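Local coordinates for putative metal-dependent phosphoesterase (PDB 3O0F), which hydrolyses phosphoesters with the help of metal ions and binds AMP beside a site of two irons and one zinc, at residues I17-V22 with H43-A48; A54-A59 with L70-E75. All blocks are in the same frame, centred on the assembly; numbering follows the deposited sequence.

Contact 1: I17-V22 with H43-A48; sequences IHCHTV and HGVAIA. With FE (Fe (III) ion), chain E.
The two imidazoles of His18 and His20 carry this contact to the metal. In the plane of the His18 ring, at its edge, sits NE2 of His20, while the His20 ring stacks with the rings of His263 and His50, and the carbonyl O of Ala48 comes up obliquely to its CE1 at 3.2 Å. The pair forms the His-X-His signature of the PHP fold, set at the C-terminal end of the first strand of a beta-alpha-beta unit (strand 15-19, helix 30-39, strand 44-47).

Both rings turn NE2 to one iron, His18 at 2.2 Å and His20 at 2.3 Å. His18 gets there with CG anti to its backbone N (chi1 -162°), whereas in His20 CG is anti to the carbonyl carbon and lies beside the backbone N. On the side of the ring turned away from the iron, ND1 of His18 is hydrogen-bonded to OE2 of Glu231, a second-shell carboxylate that fixes the ring's rotation and would probably make NE2 a stronger electron donor. Glu75 OE1, Asp261 OD1 and a water are further ligands of this iron.

The strands run the same way but diverge, their short axes 56° apart, so pairing is sparse. A single hydrogen bond joins the segments, from Ala48 N to Cys19 O at 2.9 Å; it lies nearly along the C=O axis but is bent at the hydrogen. Elsewhere the segments meet through apolar side-chain atoms: Ala46 CB packs beside Ile17 CB at 3.7 Å, CG2 of Thr21 meets CD1 of Ile47 with the two side chains crossing at about a right angle, and SG of Cys19 touches CG2 of Val45 at 3.9 Å. The carbonyl of Ala46 is buried without a polar partner, its O facing CB of Cys19 at 3.4 Å.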
ATOM      1  N   ILE A  17       4.223   5.986   7.567  1.00  8.01           N
ATOM      2  CA  ILE A  17       4.930   4.947   6.792  1.00 12.72           C
ATOM      3  C   ILE A  17       4.078   4.269   5.711  1.00 13.10           C
ATOM      4  O   ILE A  17       4.432   3.216   5.201  1.00 15.13           O
ATOM      5  CB  ILE A  17       5.645   3.905   7.703  1.00 12.58           C
ATOM      6  CG1 ILE A  17       4.662   2.981   8.398  1.00 16.82           C
ATOM      7  CG2 ILE A  17       6.547   4.604   8.701  1.00 16.91           C
ATOM      8  CD1 ILE A  17       5.350   1.944   9.231  1.00 12.00           C
ATOM      9  N   HIS A  18       2.943   4.881   5.380  1.00 12.87           N
ATOM     10  CA  HIS A  18       2.010   4.321   4.408  1.00 12.47           C
ATOM     11  C   HIS A  18       1.561   5.391   3.390  1.00 11.31           C
ATOM     12  O   HIS A  18       0.483   5.970   3.537  1.00 11.00           O
ATOM     13  CB  HIS A  18       0.815   3.784   5.168  1.00 15.01           C
ATOM     14  CG  HIS A  18      -0.022   2.824   4.395  1.00 16.18           C
ATOM     15  ND1 HIS A  18      -0.882   1.926   5.012  1.00 16.73           N
ATOM     16  CD2 HIS A  18      -0.169   2.643   3.058  1.00 15.27           C
ATOM     17  CE1 HIS A  18      -1.491   1.214   4.078  1.00 15.60           C
ATOM     18  NE2 HIS A  18      -1.077   1.631   2.890  1.00 12.88           N
ATOM     19  N   CYS A  19       2.387   5.649   2.381  1.00  9.05           N
ATOM     20  CA  CYS A  19       2.155   6.749   1.423  1.00  9.52           C
ATOM     21  C   CYS A  19       2.395   6.237  -0.001  1.00 12.22           C
ATOM     22  O   CYS A  19       3.384   5.537  -0.246  1.00 11.62           O
ATOM     23  CB  CYS A  19       3.067   7.935   1.701  1.00  9.51           C
ATOM     24  SG  CYS A  19       3.025   8.523   3.399  1.00 14.26           S
ATOM     25  N   HIS A  20       1.454   6.549  -0.905  1.00 10.02           N
ATOM     26  CA  HIS A  20       1.488   6.153  -2.310  1.00  7.90           C
ATOM     27  C   HIS A  20       1.777   7.343  -3.238  1.00 13.00           C
ATOM     28  O   HIS A  20       1.412   8.475  -2.925  1.00 12.08           O
ATOM     29  CB  HIS A  20       0.147   5.528  -2.680  1.00 10.56           C
ATOM     30  CG  HIS A  20      -0.151   4.279  -1.924  1.00 13.09           C
ATOM     31  ND1 HIS A  20       0.094   3.035  -2.426  1.00 20.59           N
ATOM     32  CD2 HIS A  20      -0.659   4.088  -0.682  1.00 28.05           C
ATOM     33  CE1 HIS A  20      -0.237   2.123  -1.533  1.00 17.70           C
ATOM     34  NE2 HIS A  20      -0.682   2.735  -0.462  1.00 20.74           N
ATOM     35  N   THR A  21       2.380   7.057  -4.398  1.00 11.81           N
ATOM     36  CA  THR A  21       2.805   8.053  -5.343  1.00 10.73           C
ATOM     37  C   THR A  21       2.329   7.678  -6.730  1.00 12.95           C
ATOM     38  O   THR A  21       1.681   6.661  -6.919  1.00 14.12           O
ATOM     39  CB  THR A  21       4.370   8.191  -5.354  1.00 12.60           C
ATOM     40  OG1 THR A  21       4.968   7.090  -6.066  1.00 14.13           O
ATOM     41  CG2 THR A  21       4.925   8.317  -3.887  1.00 10.56           C
ATOM     42  N   VAL A  22       2.704   8.475  -7.700  1.00 11.98           N
ATOM     43  CA  VAL A  22       2.497   8.148  -9.119  1.00 13.32           C
ATOM     44  C   VAL A  22       3.096   6.822  -9.603  1.00 13.00           C
ATOM     45  O   VAL A  22       2.661   6.311 -10.621  1.00 16.89           O
ATOM     46  CB  VAL A  22       3.071   9.297 -10.066  1.00 14.39           C
ATOM     47  CG1 VAL A  22       2.216  10.567  -9.954  1.00 19.32           C
ATOM     48  CG2 VAL A  22       4.536   9.569  -9.798  1.00 12.16           C
ATOM     49  N   HIS A  43       8.529  13.302  11.434  1.00 14.17           N
ATOM     50  CA  HIS A  43       9.936  12.902  11.688  1.00 17.64           C
ATOM     51  C   HIS A  43      10.519  12.077  10.565  1.00 13.27           C
ATOM     52  O   HIS A  43      11.722  11.929  10.437  1.00 15.19           O
ATOM     53  CB  HIS A  43      10.044  12.139  12.991  1.00 17.67           C
ATOM     54  CG  HIS A  43       9.604  12.927  14.179  1.00 21.67           C
ATOM     55  ND1 HIS A  43       9.484  12.369  15.431  1.00 25.21           N
ATOM     56  CD2 HIS A  43       9.252  14.229  14.309  1.00 25.63           C
ATOM     57  CE1 HIS A  43       9.088  13.297  16.284  1.00 32.26           C
ATOM     58  NE2 HIS A  43       8.965  14.438  15.633  1.00 27.07           N
ATOM     59  N   GLY A  44       9.660  11.517   9.741  1.00 12.83           N
ATOM     60  CA  GLY A  44      10.090  10.778   8.591  1.00 12.01           C
ATOM     61  C   GLY A  44       8.867  10.302   7.832  1.00 12.35           C
ATOM     62  O   GLY A  44       7.726  10.537   8.250  1.00 15.12           O
ATOM     63  N   VAL A  45       9.112   9.633   6.730  1.00  8.67           N
ATOM     64  CA  VAL A  45       8.061   9.140   5.864  1.00 12.17           C
ATOM     65  C   VAL A  45       8.511   7.819   5.266  1.00 12.57           C
ATOM     66  O   VAL A  45       9.680   7.508   5.287  1.00 13.16           O
ATOM     67  CB  VAL A  45       7.785  10.270   4.796  1.00 12.95           C
ATOM     68  CG1 VAL A  45       8.859  10.310   3.701  1.00 11.78           C
ATOM     69  CG2 VAL A  45       6.375  10.221   4.255  1.00 19.05           C
ATOM     70  N   ALA A  46       7.576   7.050   4.729  1.00 13.45           N
ATOM     71  CA  ALA A  46       7.894   5.950   3.886  1.00 10.66           C
ATOM     72  C   ALA A  46       7.163   6.045   2.583  1.00 11.60           C
ATOM     73  O   ALA A  46       5.971   6.414   2.520  1.00 13.84           O
ATOM     74  CB  ALA A  46       7.518   4.600   4.574  1.00  8.72           C
ATOM     75  N   ILE A  47       7.831   5.606   1.549  1.00 11.79           N
ATOM     76  CA  ILE A  47       7.156   5.302   0.302  1.00 13.42           C
ATOM     77  C   ILE A  47       6.682   3.811   0.360  1.00 14.34           C
ATOM     78  O   ILE A  47       7.392   2.957   0.861  1.00 13.38           O
ATOM     79  CB  ILE A  47       8.047   5.587  -0.862  1.00 13.33           C
ATOM     80  CG1 ILE A  47       7.254   5.458  -2.180  1.00 15.42           C
ATOM     81  CG2 ILE A  47       9.346   4.730  -0.790  1.00  9.88           C
ATOM     82  CD1 ILE A  47       7.987   6.147  -3.450  1.00 16.43           C
ATOM     83  N   ALA A  48       5.475   3.536  -0.108  1.00 11.63           N
ATOM     84  CA  ALA A  48       4.886   2.176   0.012  1.00 15.05           C
ATOM     85  C   ALA A  48       3.999   1.880  -1.168  1.00 11.31           C
ATOM     86  O   ALA A  48       2.879   1.392  -1.005  1.00 11.50           O
ATOM     87  CB  ALA A  48       4.079   2.040   1.321  1.00 11.84           C
TER
HETATM   88 FE    FE E 304      -2.126   1.636   0.946  1.00 26.62          FE
HETATM   89  O   HOH W   1      -3.629   0.615   1.964  1.00 24.80           O

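Contact 2: A54-A59 with L70-E75; sequences AGWDEA and LLLGTE. With FE (Fe (III) ion), chain D; FE (Fe (III) ion), chain E.
The first turn of helix 56-66 lies across strand 70-80, with CA of Trp56 6.5 Å from CA of Leu72 and CA of Ala59 7.6 Å from CA of Leu70, an arrangement that closes the beta-alpha-beta unit of strand 44-47, this helix and strand 70-80. The Trp56 indole lies flat on Leu72: CB of Leu72 sits over the centre of its six-membered ring, 3.6 Å from the centroid and 6° off the normal, a CH-pi contact, while CD1 of Leu72 reaches CE3 of Trp56 and CD2 of Leu72 lies near CG of Trp56. In the ring plane, NE1 of Trp56 gives a hydrogen bond of 3.0 Å to Gly73 O, nearly straight at 163° although the donor stands above the carbonyl plane. One turn on, CB of Ala59 touches CD2 of Leu70 at 3.6 Å. An alanine in place of Trp56 would remove both the face over Leu72 and the donor to Gly73 O, and would probably loosen the helix start from the strand. Two residues beyond Gly73, Glu75 bridges the two irons, OE1 to one and OE2 to the other, so an apolar stack and one directional bond hold the strand just ahead of a metal ligand.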
ATOM      1  N   ALA A  54       9.712   0.923  -7.735  1.00 16.37           N
ATOM      2  CA  ALA A  54      10.140   1.809  -8.850  1.00 16.37           C
ATOM      3  C   ALA A  54      10.423   3.258  -8.419  1.00 19.41           C
ATOM      4  O   ALA A  54      11.261   3.945  -9.022  1.00 19.87           O
ATOM      5  CB  ALA A  54       9.108   1.752 -10.022  1.00 17.29           C
ATOM      6  N   GLY A  55       9.741   3.737  -7.374  1.00 16.43           N
ATOM      7  CA  GLY A  55       9.999   5.064  -6.833  1.00 15.09           C
ATOM      8  C   GLY A  55      11.063   5.179  -5.755  1.00 15.23           C
ATOM      9  O   GLY A  55      11.277   6.248  -5.206  1.00 18.92           O
ATOM     10  N   TRP A  56      11.735   4.083  -5.418  1.00 17.24           N
ATOM     11  CA  TRP A  56      12.760   4.108  -4.374  1.00 16.00           C
ATOM     12  C   TRP A  56      13.934   5.063  -4.627  1.00 14.44           C
ATOM     13  O   TRP A  56      14.279   5.842  -3.767  1.00 16.37           O
ATOM     14  CB  TRP A  56      13.285   2.677  -4.124  1.00 14.02           C
ATOM     15  CG  TRP A  56      12.379   1.829  -3.300  1.00 16.29           C
ATOM     16  CD1 TRP A  56      11.008   1.952  -3.144  1.00 13.71           C
ATOM     17  CD2 TRP A  56      12.760   0.683  -2.544  1.00 11.75           C
ATOM     18  NE1 TRP A  56      10.561   1.023  -2.271  1.00  9.34           N
ATOM     19  CE2 TRP A  56      11.611   0.208  -1.905  1.00 14.16           C
ATOM     20  CE3 TRP A  56      13.976   0.034  -2.320  1.00 13.58           C
ATOM     21  CZ2 TRP A  56      11.636  -0.913  -1.076  1.00 14.90           C
ATOM     22  CZ3 TRP A  56      14.008  -1.045  -1.472  1.00 15.69           C
ATOM     23  CH2 TRP A  56      12.851  -1.514  -0.861  1.00 16.06           C
ATOM     24  N   ASP A  57      14.576   4.977  -5.783  1.00 18.02           N
ATOM     25  CA  ASP A  57      15.664   5.917  -6.136  1.00 20.27           C
ATOM     26  C   ASP A  57      15.221   7.379  -6.045  1.00 18.75           C
ATOM     27  O   ASP A  57      15.867   8.183  -5.422  1.00 17.70           O
ATOM     28  CB  ASP A  57      16.189   5.644  -7.551  1.00 20.83           C
ATOM     29  CG  ASP A  57      16.961   4.311  -7.662  1.00 31.36           C
ATOM     30  OD1 ASP A  57      17.239   3.669  -6.625  1.00 35.46           O
ATOM     31  OD2 ASP A  57      17.280   3.900  -8.807  1.00 37.01           O
ATOM     32  N   GLU A  58      14.086   7.714  -6.636  1.00 19.51           N
ATOM     33  CA  GLU A  58      13.545   9.077  -6.490  1.00 19.89           C
ATOM     34  C   GLU A  58      13.297   9.485  -5.030  1.00 16.54           C
ATOM     35  O   GLU A  58      13.647  10.607  -4.629  1.00 17.41           O
ATOM     36  CB  GLU A  58      12.273   9.256  -7.318  1.00 17.99           C
ATOM     37  CG  GLU A  58      12.600   9.348  -8.803  1.00 25.13           C
ATOM     38  CD  GLU A  58      11.445   9.840  -9.662  1.00 33.56           C
ATOM     39  OE1 GLU A  58      10.436  10.377  -9.119  1.00 26.34           O
ATOM     40  OE2 GLU A  58      11.560   9.696 -10.906  1.00 37.16           O
ATOM     41  N   ALA A  59      12.690   8.599  -4.246  1.00 16.48           N
ATOM     42  CA  ALA A  59      12.426   8.901  -2.831  1.00 15.83           C
ATOM     43  C   ALA A  59      13.739   9.119  -2.072  1.00 14.53           C
ATOM     44  O   ALA A  59      13.862  10.022  -1.263  1.00 16.05           O
ATOM     45  CB  ALA A  59      11.592   7.749  -2.162  1.00 12.22           C
ATOM     46  N   LEU A  70      13.844   8.627   5.595  1.00 17.18           N
ATOM     47  CA  LEU A  70      12.958   7.866   4.719  1.00 16.43           C
ATOM     48  C   LEU A  70      13.016   6.373   5.002  1.00 18.83           C
ATOM     49  O   LEU A  70      14.100   5.813   5.128  1.00 17.84           O
ATOM     50  CB  LEU A  70      13.421   8.095   3.305  1.00 18.32           C
ATOM     51  CG  LEU A  70      12.714   7.338   2.200  1.00 20.51           C
ATOM     52  CD1 LEU A  70      11.323   7.944   2.063  1.00 17.99           C
ATOM     53  CD2 LEU A  70      13.490   7.464   0.919  1.00 24.29           C
ATOM     54  N   LEU A  71      11.861   5.707   5.046  1.00 14.98           N
ATOM     55  CA  LEU A  71      11.799   4.244   5.025  1.00 16.88           C
ATOM     56  C   LEU A  71      11.405   3.789   3.624  1.00 15.98           C
ATOM     57  O   LEU A  71      10.521   4.390   2.972  1.00 14.41           O
ATOM     58  CB  LEU A  71      10.788   3.774   6.110  1.00 18.63           C
ATOM     59  CG  LEU A  71      10.872   2.587   7.037  1.00 28.06           C
ATOM     60  CD1 LEU A  71      12.167   2.598   7.831  1.00 22.96           C
ATOM     61  CD2 LEU A  71       9.613   2.581   7.972  1.00 14.40           C
ATOM     62  N   LEU A  72      12.093   2.775   3.114  1.00 13.80           N
ATOM     63  CA  LEU A  72      11.812   2.242   1.801  1.00 13.48           C
ATOM     64  C   LEU A  72      10.848   1.061   1.929  1.00 16.10           C
ATOM     65  O   LEU A  72      11.133   0.094   2.629  1.00 12.32           O
ATOM     66  CB  LEU A  72      13.085   1.839   1.047  1.00 12.77           C
ATOM     67  CG  LEU A  72      13.972   3.049   0.627  1.00 15.40           C
ATOM     68  CD1 LEU A  72      15.340   2.648   0.092  1.00 18.73           C
ATOM     69  CD2 LEU A  72      13.230   3.995  -0.356  1.00 12.05           C
ATOM     70  N   GLY A  73       9.691   1.163   1.269  1.00 14.93           N
ATOM     71  CA  GLY A  73       8.655   0.171   1.448  1.00 14.20           C
ATOM     72  C   GLY A  73       7.831  -0.123   0.212  1.00 14.36           C
ATOM     73  O   GLY A  73       7.977   0.497  -0.837  1.00 14.73           O
ATOM     74  N   THR A  74       6.966  -1.109   0.344  1.00 14.96           N
ATOM     75  CA  THR A  74       6.114  -1.558  -0.771  1.00 14.43           C
ATOM     76  C   THR A  74       4.834  -2.100  -0.154  1.00 11.08           C
ATOM     77  O   THR A  74       4.889  -2.761   0.881  1.00 14.59           O
ATOM     78  CB  THR A  74       6.766  -2.688  -1.554  1.00 15.50           C
ATOM     79  OG1 THR A  74       7.948  -2.232  -2.198  1.00 15.31           O
ATOM     80  CG2 THR A  74       5.785  -3.261  -2.615  1.00 15.09           C
ATOM     81  N   GLU A  75       3.679  -1.854  -0.760  1.00 12.86           N
ATOM     82  CA  GLU A  75       2.446  -2.487  -0.292  1.00 10.06           C
ATOM     83  C   GLU A  75       2.159  -3.651  -1.245  1.00 11.96           C
ATOM     84  O   GLU A  75       1.957  -3.478  -2.444  1.00 12.07           O
ATOM     85  CB  GLU A  75       1.266  -1.500  -0.244  1.00 13.17           C
ATOM     86  CG  GLU A  75       0.033  -2.188   0.234  1.00 13.42           C
ATOM     87  CD  GLU A  75      -1.121  -1.253   0.597  1.00 17.51           C
ATOM     88  OE1 GLU A  75      -1.042  -0.102   0.274  1.00 19.68           O
ATOM     89  OE2 GLU A  75      -2.060  -1.687   1.301  1.00 25.48           O
TER
HETATM   90 FE    FE D 303      -4.144  -1.163   1.189  1.00 27.28          FE
HETATM   91 FE    FE E 304      -2.126   1.636   0.946  1.00 26.62          FE
HETATM   92  O   HOH W   1      -3.629   0.615   1.964  1.00 24.80           O

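How the contacts relate
The two contacts belong to successive beta-alpha-beta units of one sheet, which share strand 44-47: contact 1 sets it beside strand 15-19, and contact 2 packs the helix that follows it on strand 70-80. Where they meet, Val45 O and Leu71 N lie 2.8 Å apart, a probable hydrogen bond between neighbouring strands. Their other meeting point is the metal centre. Glu75 OE1 of contact 2 shares an iron with the histidines of contact 1, at 3.1 Å from His18 NE2, and CB of Glu75 lies 3.4 Å from Ala48 O. Water 1 bridges that iron and the second one, which His86 and His203 also bind. Zinc and AMP occupy the adjoining pocket, with His20 close to the zinc.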